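Local coordinates for protein tail lysozyme, putative (Geobacter sulfurreducens, PDB 2IA7) that is of unproven function but, as a putative tail lysozyme of the gp25 baseplate wedge family, is probably a structural component of a phage-tail-like contractile apparatus, at residues G105-I111 with L124-L130; C57-R62 with L74-V79. One frame throughout, in Å; residues are numbered along the deposited sequence.

Contact 1: residues G105-I111 with L124-L130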
loop_
_atom_site.group_PDB
_atom_site.type_symbol
_atom_site.label_atom_id
_atom_site.label_comp_id
_atom_site.label_asym_id
_atom_site.label_seq_id
_atom_site.Cartn_x
_atom_site.Cartn_y
_atom_site.Cartn_z
ATOM N N GLY A 105 12.126 -7.887 10.365
ATOM C CA GLY A 105 11.867 -6.447 10.396
ATOM C C GLY A 105 10.953 -5.929 9.281
ATOM O O GLY A 105 11.046 -4.758 8.856
ATOM N N ARG A 106 10.061 -6.797 8.803
ATOM C CA ARG A 106 9.103 -6.380 7.795
ATOM C C ARG A 106 7.688 -6.644 8.261
ATOM O O ARG A 106 7.444 -7.577 8.999
ATOM C CB ARG A 106 9.377 -7.098 6.485
ATOM C CG ARG A 106 10.716 -6.741 5.843
ATOM C CD ARG A 106 10.867 -7.369 4.497
ATOM N NE ARG A 106 11.096 -8.801 4.638
ATOM C CZ ARG A 106 12.288 -9.369 4.792
ATOM N NH1 ARG A 106 13.394 -8.640 4.840
ATOM N NH2 ARG A 106 12.376 -10.686 4.914
ATOM N N LEU A 107 6.768 -5.793 7.803
ATOM C CA LEU A 107 5.340 -5.994 7.923
ATOM C C LEU A 107 4.830 -6.065 6.489
ATOM O O LEU A 107 5.010 -5.112 5.723
ATOM C CB LEU A 107 4.618 -4.851 8.645
ATOM C CG LEU A 107 4.559 -4.825 10.169
ATOM C CD1 LEU A 107 3.922 -3.511 10.591
ATOM C CD2 LEU A 107 3.727 -6.000 10.676
ATOM N N LEU A 108 4.171 -7.169 6.133
ATOM C CA LEU A 108 3.720 -7.393 4.764
ATOM C C LEU A 108 2.250 -7.074 4.665
ATOM O O LEU A 108 1.454 -7.567 5.496
ATOM C CB LEU A 108 4.008 -8.843 4.358
ATOM C CG LEU A 108 5.473 -9.236 4.315
ATOM C CD1 LEU A 108 5.582 -10.730 3.901
ATOM C CD2 LEU A 108 6.396 -8.354 3.455
ATOM N N ILE A 109 1.846 -6.291 3.659
ATOM C CA ILE A 109 0.430 -5.983 3.434
ATOM C C ILE A 109 -0.045 -6.848 2.305
ATOM O O ILE A 109 0.402 -6.727 1.183
ATOM C CB ILE A 109 0.165 -4.526 3.119
ATOM C CG1 ILE A 109 1.000 -3.655 4.079
ATOM C CG2 ILE A 109 -1.307 -4.274 3.206
ATOM C CD1 ILE A 109 0.701 -3.769 5.559
ATOM N N ASP A 110 -0.922 -7.798 2.617
ATOM C CA ASP A 110 -1.559 -8.651 1.622
ATOM C C ASP A 110 -2.825 -7.935 1.148
ATOM O O ASP A 110 -3.743 -7.699 1.920
ATOM C CB ASP A 110 -1.908 -9.968 2.246
ATOM C CG ASP A 110 -0.666 -10.730 2.735
ATOM O OD1 ASP A 110 0.257 -10.922 1.961
ATOM O OD2 ASP A 110 -0.758 -11.235 3.915
ATOM N N ILE A 111 -2.846 -7.580 -0.128
ATOM C CA ILE A 111 -3.845 -6.792 -0.753
ATOM C C ILE A 111 -4.497 -7.603 -1.874
ATOM O O ILE A 111 -3.851 -7.946 -2.845
ATOM C CB ILE A 111 -3.259 -5.481 -1.333
ATOM C CG1 ILE A 111 -2.523 -4.648 -0.252
ATOM C CG2 ILE A 111 -4.405 -4.674 -1.946
ATOM C CD1 ILE A 111 -1.681 -3.508 -0.797
ATOM N N LEU A 124 -1.508 -8.672 -4.285
ATOM C CA LEU A 124 -0.258 -7.987 -4.252
ATOM C C LEU A 124 0.185 -7.947 -2.813
ATOM O O LEU A 124 -0.633 -7.707 -1.937
ATOM C CB LEU A 124 -0.464 -6.552 -4.741
ATOM C CG LEU A 124 0.735 -5.649 -4.915
ATOM C CD1 LEU A 124 0.561 -4.654 -6.078
ATOM C CD2 LEU A 124 0.943 -4.873 -3.588
ATOM N N VAL A 125 1.463 -8.212 -2.581
ATOM C CA VAL A 125 2.039 -8.192 -1.259
ATOM C C VAL A 125 2.974 -6.995 -1.212
ATOM O O VAL A 125 3.937 -6.931 -1.981
ATOM C CB VAL A 125 2.804 -9.473 -0.946
ATOM C CG1 VAL A 125 3.447 -9.396 0.434
ATOM C CG2 VAL A 125 1.861 -10.708 -1.056
ATOM N N TYR A 126 2.696 -6.039 -0.339
ATOM C CA TYR A 126 3.485 -4.829 -0.247
ATOM C C TYR A 126 4.316 -4.854 1.037
ATOM O O TYR A 126 3.744 -4.866 2.132
ATOM C CB TYR A 126 2.611 -3.567 -0.281
ATOM C CG TYR A 126 3.491 -2.367 -0.470
ATOM C CD1 TYR A 126 3.992 -2.030 -1.723
ATOM C CD2 TYR A 126 3.868 -1.599 0.623
ATOM C CE1 TYR A 126 4.891 -0.953 -1.890
ATOM C CE2 TYR A 126 4.764 -0.539 0.459
ATOM C CZ TYR A 126 5.266 -0.238 -0.783
ATOM O OH TYR A 126 6.114 0.847 -0.828
ATOM N N PRO A 127 5.660 -4.808 0.938
ATOM C CA PRO A 127 6.466 -4.815 2.156
ATOM C C PRO A 127 6.728 -3.426 2.764
ATOM O O PRO A 127 7.187 -2.477 2.082
ATOM C CB PRO A 127 7.767 -5.458 1.691
ATOM C CG PRO A 127 7.882 -5.015 0.267
ATOM C CD PRO A 127 6.495 -4.857 -0.276
ATOM N N PHE A 128 6.467 -3.308 4.063
ATOM C CA PHE A 128 6.933 -2.173 4.876
ATOM C C PHE A 128 8.068 -2.664 5.774
ATOM O O PHE A 128 8.116 -3.809 6.164
ATOM C CB PHE A 128 5.820 -1.555 5.704
ATOM C CG PHE A 128 4.867 -0.706 4.913
ATOM C CD1 PHE A 128 5.260 0.500 4.379
ATOM C CD2 PHE A 128 3.550 -1.082 4.779
ATOM C CE1 PHE A 128 4.364 1.301 3.667
ATOM C CE2 PHE A 128 2.655 -0.287 4.065
ATOM C CZ PHE A 128 3.071 0.905 3.516
ATOM N N TYR A 129 9.051 -1.799 5.990
ATOM C CA TYR A 129 10.260 -2.142 6.729
ATOM C C TYR A 129 10.214 -1.396 8.029
ATOM O O TYR A 129 10.067 -0.181 8.029
ATOM C CB TYR A 129 11.503 -1.718 5.926
ATOM C CG TYR A 129 11.650 -2.506 4.684
ATOM C CD1 TYR A 129 10.930 -2.188 3.567
ATOM C CD2 TYR A 129 12.449 -3.627 4.637
ATOM C CE1 TYR A 129 10.997 -2.966 2.418
ATOM C CE2 TYR A 129 12.525 -4.398 3.505
ATOM C CZ TYR A 129 11.795 -4.073 2.401
ATOM O OH TYR A 129 11.871 -4.851 1.280
ATOM N N LEU A 130 10.297 -2.115 9.143
ATOM C CA LEU A 130 10.308 -1.484 10.461
ATOM C C LEU A 130 11.679 -0.933 10.741
ATOM O O LEU A 130 12.651 -1.691 10.715
ATOM C CB LEU A 130 9.959 -2.497 11.539
ATOM C CG LEU A 130 8.532 -2.997 11.531
ATOM C CD1 LEU A 130 8.482 -4.430 12.102
ATOM C CD2 LEU A 130 7.662 -2.027 12.304
HETATM O O HOH W 1 13.704 -3.355 8.384
#
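Ile109 and Ile111 carry the apolar centre of this pairing, on the sheet face they share with Leu107, Leu124, Tyr126 and Phe128. Ile109 CG1 lies 3.7 Å from Phe128 CD2, meeting the ring at its edge, and Ile109 CB packs against Tyr126 CB at 4.3 Å. Further along, Ile111 CD1 reaches Leu124 CD2 at 4.1 Å and Tyr126 CB at 4.3 Å. Helices 69-86 and 30-42 cover this face: Leu107 rests on Leu72 and Ile111 on Leu83, while Leu124 touches Ala35 and Ile38. Behind these side chains runs the backbone ladder of a beta hairpin, strands 106-115 and 120-129, the second and third of the three-stranded antiparallel sheet. Three residue pairs bond in both directions: Leu107 with Phe128, Ile109 with Tyr126, and Ile111 with Leu124, their N-to-O distances all 2.8 to 2.9 Å. The proline at 127 fits this register without losing a cross-strand bond, because it sits in a non-hydrogen-bonded pair with Leu108. On the opposite face, with Arg106, Asp110, Val125 and Tyr129, Leu108 CD2 meets Pro127 CB at 3.7 Å, and Arg106 CD lies 3.5 Å from Tyr129 CE2. The charged ends here turn to the loop that follows strand 90-98, with Arg106 salt-bridged to Glu101 and Asp110 to Arg100. Where the ladder ends, Leu130 N still donates to Gly105 O at 2.8 Å, and water 1 spans the opening by donating to Gly105 O at 3.0 Å and Leu130 O at 3.1 Å.

Contact 2: residues C57-R62 with L74-V79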
loop_
_atom_site.group_PDB
_atom_site.type_symbol
_atom_site.label_atom_id
_atom_site.label_comp_id
_atom_site.label_asym_id
_atom_site.label_seq_id
_atom_site.Cartn_x
_atom_site.Cartn_y
_atom_site.Cartn_z
ATOM N N CYS A 57 0.633 7.939 1.025
ATOM C CA CYS A 57 0.013 7.097 2.026
ATOM C C CYS A 57 0.375 7.590 3.441
ATOM O O CYS A 57 1.549 7.863 3.744
ATOM C CB CYS A 57 0.457 5.653 1.841
ATOM S SG CYS A 57 -0.206 4.505 3.031
ATOM N N GLY A 58 -0.625 7.727 4.295
ATOM C CA GLY A 58 -0.418 8.276 5.611
ATOM C C GLY A 58 0.425 7.446 6.548
ATOM O O GLY A 58 0.845 7.945 7.581
ATOM N N ILE A 59 0.681 6.179 6.220
ATOM C CA ILE A 59 1.525 5.340 7.052
ATOM C C ILE A 59 2.911 5.961 7.305
ATOM O O ILE A 59 3.474 5.796 8.397
ATOM C CB ILE A 59 1.668 3.924 6.470
ATOM C CG1 ILE A 59 2.042 2.941 7.589
ATOM C CG2 ILE A 59 2.638 3.910 5.305
ATOM C CD1 ILE A 59 1.039 2.974 8.759
ATOM N N HIS A 60 3.429 6.720 6.336
ATOM C CA HIS A 60 4.740 7.334 6.445
ATOM C C HIS A 60 4.777 8.452 7.483
ATOM O O HIS A 60 5.860 8.847 7.882
ATOM C CB HIS A 60 5.190 7.865 5.068
ATOM C CG HIS A 60 5.342 6.778 4.035
ATOM N ND1 HIS A 60 6.492 6.030 3.903
ATOM C CD2 HIS A 60 4.471 6.287 3.133
ATOM C CE1 HIS A 60 6.325 5.142 2.932
ATOM N NE2 HIS A 60 5.105 5.277 2.451
ATOM N N ASP A 61 3.619 8.973 7.901
ATOM C CA ASP A 61 3.567 10.012 8.942
ATOM C C ASP A 61 3.595 9.461 10.383
ATOM O O ASP A 61 3.756 10.220 11.329
ATOM C CB ASP A 61 2.329 10.856 8.766
ATOM C CG ASP A 61 2.285 11.539 7.410
ATOM O OD1 ASP A 61 3.337 12.046 6.971
ATOM O OD2 ASP A 61 1.207 11.568 6.790
ATOM N N ARG A 62 3.470 8.150 10.535
ATOM C CA ARG A 62 3.254 7.550 11.840
ATOM C C ARG A 62 4.562 7.163 12.514
ATOM O O ARG A 62 5.469 6.712 11.847
ATOM C CB ARG A 62 2.442 6.291 11.687
ATOM C CG ARG A 62 1.070 6.480 11.067
ATOM C CD ARG A 62 0.020 6.424 12.134
ATOM N NE ARG A 62 -1.324 6.695 11.612
ATOM C CZ ARG A 62 -2.326 7.108 12.397
ATOM N NH1 ARG A 62 -2.122 7.253 13.689
ATOM N NH2 ARG A 62 -3.519 7.354 11.885
ATOM N N LEU A 74 -5.014 -0.359 11.997
ATOM C CA LEU A 74 -4.767 1.028 11.653
ATOM C C LEU A 74 -3.907 1.136 10.402
ATOM O O LEU A 74 -4.275 1.909 9.481
ATOM C CB LEU A 74 -4.098 1.698 12.820
ATOM C CG LEU A 74 -3.829 3.188 12.756
ATOM C CD1 LEU A 74 -3.842 3.799 14.117
ATOM C CD2 LEU A 74 -2.484 3.398 12.098
ATOM N N ILE A 75 -2.839 0.329 10.327
ATOM C CA ILE A 75 -1.953 0.246 9.166
ATOM C C ILE A 75 -2.721 -0.191 7.926
ATOM O O ILE A 75 -2.662 0.461 6.889
ATOM C CB ILE A 75 -0.778 -0.659 9.441
ATOM C CG1 ILE A 75 0.057 -0.001 10.552
ATOM C CG2 ILE A 75 0.011 -0.973 8.176
ATOM C CD1 ILE A 75 1.007 -1.046 11.228
ATOM N N GLU A 76 -3.544 -1.204 8.092
ATOM C CA GLU A 76 -4.436 -1.654 7.047
ATOM C C GLU A 76 -5.299 -0.531 6.519
ATOM O O GLU A 76 -5.494 -0.411 5.316
ATOM C CB GLU A 76 -5.312 -2.804 7.546
ATOM C CG GLU A 76 -4.572 -4.121 7.700
ATOM C CD GLU A 76 -5.230 -5.095 8.668
ATOM O OE1 GLU A 76 -6.346 -4.803 9.184
ATOM O OE2 GLU A 76 -4.612 -6.124 8.950
ATOM N N ASN A 77 -5.886 0.245 7.399
ATOM C CA ASN A 77 -6.882 1.185 6.960
ATOM C C ASN A 77 -6.242 2.439 6.365
ATOM O O ASN A 77 -6.804 3.023 5.436
ATOM C CB ASN A 77 -7.805 1.488 8.139
ATOM C CG ASN A 77 -8.641 0.266 8.538
ATOM O OD1 ASN A 77 -8.860 -0.637 7.713
ATOM N ND2 ASN A 77 -9.104 0.219 9.792
ATOM N N GLU A 78 -5.011 2.738 6.755
ATOM C CA GLU A 78 -4.229 3.765 6.072
ATOM C C GLU A 78 -3.941 3.355 4.620
ATOM O O GLU A 78 -3.995 4.174 3.674
ATOM C CB GLU A 78 -2.913 4.032 6.784
ATOM C CG GLU A 78 -3.078 4.804 8.070
ATOM C CD GLU A 78 -2.983 6.276 7.880
ATOM O OE1 GLU A 78 -3.332 6.795 6.813
ATOM O OE2 GLU A 78 -2.563 6.917 8.836
ATOM N N VAL A 79 -3.637 2.074 4.406
ATOM C CA VAL A 79 -3.408 1.555 3.066
ATOM C C VAL A 79 -4.714 1.631 2.290
ATOM O O VAL A 79 -4.730 2.083 1.138
ATOM C CB VAL A 79 -2.905 0.131 3.171
ATOM C CG1 VAL A 79 -2.968 -0.592 1.841
ATOM C CG2 VAL A 79 -1.472 0.114 3.785
HETATM O O HOH W 2 -3.387 6.963 3.814
HETATM O O HOH W 3 -1.301 9.302 9.019
#
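Residues 58-61 form a 3-10 turn, with Asp61 N bonded to Gly58 O at 3.0 Å, while 74-79 is regular alpha helix, its Glu78 N bonded to Leu74 O at 2.9 Å. The contact packs the loop between helices 30-42 and 69-86 against a side of the second helix, within the gp25-like fold. The backbones come nearest at Gly58 and Glu78, whose CA atoms are 5.9 Å apart. A CB on Gly58 would point at the helix and collide with Glu78 OE1; as glycine, its CA sits 3.5 Å from that oxygen. On the apolar side Ile59 CD1 packs on Ile75 CG1 at 3.6 Å, and Phe64 touches both isoleucines. At the outer end, Arg62 forms a salt bridge with Glu78, and Leu74 CD2 lies over one face of the Arg62 guanidinium, 3.5 Å from NE. Both bonds of the bridge end on one oxygen, Arg62 NE at 3.0 Å and Arg62 NH2 at 3.2 Å from Glu78 OE2. Two waters fill the gap: water 3 donates to Gly58 O and Glu78 OE2, and water 2 accepts from Gly58 N at 2.9 Å while donating to Glu78 O at 2.9 Å and Glu78 OE1 at 3.0 Å.

From the N terminus the chain runs through helix 30-42 into a long loop. Contact 2 comes first, closing an eleven-residue connection as the loop at 57-62 meets helix 69-86. The chain then lays down strand 90-98, and contact 1 closes the hairpin of strands 106-115 and 120-129. The two contacts follow in series, neither nested nor crossed, with centres about 12 Å apart. They meet through side chains: Ile75 packs against both Leu107 and Ile109, and Val79 against Ile111, so helix 69-86 lies between the loop and strand 106-115, whereas at strand 120-129 Phe128 CZ reaches Ile59 CG2 directly, at 3.5 Å, joining the last strand to the 3-10 turn.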